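Uncharacterized protein AF_1796 (Archaeoglobus fulgidus, PDB 1VIM) is of unknown function but, as a member of the SIS family, probably binds a carbohydrate derivative and may act as a sugar-phosphate isomerase. Local coordinates at residues L72-Y77 / M179-T184. Numbering follows the deposited sequence.
Sequences LGYTVY and MQKHLT
L72 meets 179-184 twice, through its side chain and through its backbone. L72 CD2 lies 3.7 Å from L183 CD1, and that L183 methyl is also 3.7 Å from L72 O. L72 O takes a weak hydrogen bond from K181 NZ, 3.1 Å away. The side chain of L72 also rests on I177 and M178 of helix 160-181. At G73, helix 56-71 closes in a Schellman motif; the positive phi (100°) would jam a CB against the preceding carbonyl oxygen. The turn brings Y74 alongside, and here the ammonium of K181 sits over one ring face, NZ 4.2 Å from the centroid and 25° off the normal, a cation-pi contact shifted toward the rim. The K181 chain bends at chi3 (91°), which swings NZ over the ring face, with CD 3.8 Å from Y74 OH. That hydroxyl is hydrogen-bonded to D45, which probably restrains the outer end of the ring. A leucine in place of Y74 would probably leave the ammonium without its aromatic face and D45 without this hydroxyl partner. Beyond it the chain runs into strand 76-78 of the parallel sheet. The contact thus ties the turn between helix 56-71 and that strand to the end of helix 160-181, with one lysine charge shared between a carbonyl and a pi face, so its hold is probably electrostatic but modest.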
loop_
_atom_site.group_PDB
_atom_site.type_symbol
_atom_site.label_atom_id
_atom_site.label_comp_id
_atom_site.label_asym_id
_atom_site.label_seq_id
_atom_site.Cartn_x
_atom_site.Cartn_y
_atom_site.Cartn_z
ATOM N N LEU A 72 6.895 -19.253 6.029
ATOM C CA LEU A 72 6.703 -20.659 6.395
ATOM C C LEU A 72 6.455 -21.564 5.190
ATOM O O LEU A 72 6.399 -22.810 5.352
ATOM C CB LEU A 72 5.540 -20.788 7.389
ATOM C CG LEU A 72 5.740 -20.105 8.746
ATOM C CD1 LEU A 72 4.441 -20.165 9.549
ATOM C CD2 LEU A 72 6.828 -20.773 9.510
ATOM N N GLY A 73 6.271 -20.967 4.012
ATOM C CA GLY A 73 6.105 -21.731 2.782
ATOM C C GLY A 73 4.675 -21.902 2.317
ATOM O O GLY A 73 4.434 -22.635 1.354
ATOM N N TYR A 74 3.725 -21.196 2.941
ATOM C CA TYR A 74 2.345 -21.252 2.462
ATOM C C TYR A 74 2.150 -20.368 1.236
ATOM O O TYR A 74 2.893 -19.386 1.021
ATOM C CB TYR A 74 1.349 -20.803 3.546
ATOM C CG TYR A 74 1.265 -21.736 4.733
ATOM C CD1 TYR A 74 0.522 -22.905 4.656
ATOM C CD2 TYR A 74 1.934 -21.455 5.917
ATOM C CE1 TYR A 74 0.449 -23.780 5.733
ATOM C CE2 TYR A 74 1.860 -22.320 7.017
ATOM C CZ TYR A 74 1.113 -23.473 6.909
ATOM O OH TYR A 74 1.025 -24.327 7.988
ATOM N N THR A 75 1.111 -20.678 0.476
ATOM C CA THR A 75 0.645 -19.813 -0.590
ATOM C C THR A 75 -0.391 -18.877 0.033
ATOM O O THR A 75 -1.460 -19.304 0.476
ATOM C CB THR A 75 0.006 -20.632 -1.708
ATOM O OG1 THR A 75 1.020 -21.489 -2.262
ATOM C CG2 THR A 75 -0.408 -19.738 -2.851
ATOM N N VAL A 76 -0.051 -17.598 0.080
ATOM C CA VAL A 76 -0.823 -16.645 0.872
ATOM C C VAL A 76 -0.925 -15.312 0.142
ATOM O O VAL A 76 -0.017 -14.904 -0.568
ATOM C CB VAL A 76 -0.225 -16.486 2.300
ATOM C CG1 VAL A 76 1.222 -16.077 2.253
ATOM C CG2 VAL A 76 -1.047 -15.561 3.183
ATOM N N TYR A 77 -2.038 -14.623 0.375
ATOM C CA TYR A 77 -2.308 -13.318 -0.251
ATOM C C TYR A 77 -3.008 -12.425 0.730
ATOM O O TYR A 77 -3.688 -12.883 1.643
ATOM C CB TYR A 77 -3.225 -13.478 -1.463
ATOM C CG TYR A 77 -2.750 -14.505 -2.435
ATOM C CD1 TYR A 77 -1.702 -14.238 -3.301
ATOM C CD2 TYR A 77 -3.374 -15.770 -2.479
ATOM C CE1 TYR A 77 -1.279 -15.288 -4.226
ATOM C CE2 TYR A 77 -2.970 -16.747 -3.352
ATOM C CZ TYR A 77 -1.948 -16.511 -4.179
ATOM O OH TYR A 77 -1.686 -17.580 -5.038
ATOM N N MET A 179 7.246 -25.264 14.989
ATOM C CA MET A 179 7.497 -26.488 15.753
ATOM C C MET A 179 6.885 -27.698 15.050
ATOM O O MET A 179 7.575 -28.723 14.862
ATOM C CB MET A 179 7.005 -26.348 17.202
ATOM C CG MET A 179 7.222 -27.595 18.076
ATOM S SD MET A 179 5.838 -28.736 17.960
ATOM C CE MET A 179 6.368 -30.037 19.072
ATOM N N GLN A 180 5.622 -27.603 14.640
ATOM C CA GLN A 180 4.916 -28.730 14.015
ATOM C C GLN A 180 5.547 -29.164 12.709
ATOM O O GLN A 180 5.577 -30.366 12.396
ATOM C CB GLN A 180 3.440 -28.406 13.788
ATOM C CG GLN A 180 2.647 -28.274 15.067
ATOM C CD GLN A 180 1.164 -28.106 14.835
ATOM O OE1 GLN A 180 0.681 -28.207 13.705
ATOM N NE2 GLN A 180 0.429 -27.877 15.908
ATOM N N LYS A 181 6.085 -28.206 11.967
ATOM C CA LYS A 181 6.589 -28.461 10.627
ATOM C C LYS A 181 8.108 -28.643 10.623
ATOM O O LYS A 181 8.720 -28.826 9.560
ATOM C CB LYS A 181 6.180 -27.307 9.706
ATOM C CG LYS A 181 4.704 -27.297 9.353
ATOM C CD LYS A 181 4.378 -26.084 8.489
ATOM C CE LYS A 181 4.508 -26.391 6.992
ATOM N NZ LYS A 181 4.509 -25.162 6.133
ATOM N N HIS A 182 8.698 -28.604 11.816
ATOM C CA HIS A 182 10.149 -28.697 12.019
ATOM C C HIS A 182 10.914 -27.677 11.183
ATOM O O HIS A 182 11.918 -27.981 10.549
ATOM C CB HIS A 182 10.637 -30.129 11.758
ATOM C CG HIS A 182 9.863 -31.160 12.517
ATOM N ND1 HIS A 182 8.840 -31.888 11.949
ATOM C CD2 HIS A 182 9.932 -31.555 13.810
ATOM C CE1 HIS A 182 8.327 -32.705 12.853
ATOM N NE2 HIS A 182 8.973 -32.523 13.992
ATOM N N LEU A 183 10.392 -26.450 11.181
ATOM C CA LEU A 183 11.024 -25.345 10.492
ATOM C C LEU A 183 11.850 -24.547 11.475
ATOM O O LEU A 183 11.486 -24.440 12.644
ATOM C CB LEU A 183 9.969 -24.438 9.854
ATOM C CG LEU A 183 9.163 -25.069 8.720
ATOM C CD1 LEU A 183 7.969 -24.161 8.381
ATOM C CD2 LEU A 183 10.056 -25.266 7.511
ATOM N N THR A 184 12.967 -24.012 11.000
ATOM C CA THR A 184 13.861 -23.212 11.824
ATOM C C THR A 184 13.895 -21.793 11.289
ATOM O O THR A 184 13.414 -21.520 10.188
ATOM C CB THR A 184 15.294 -23.767 11.789
ATOM O OG1 THR A 184 15.830 -23.618 10.464
ATOM C CG2 THR A 184 15.298 -25.285 12.043
#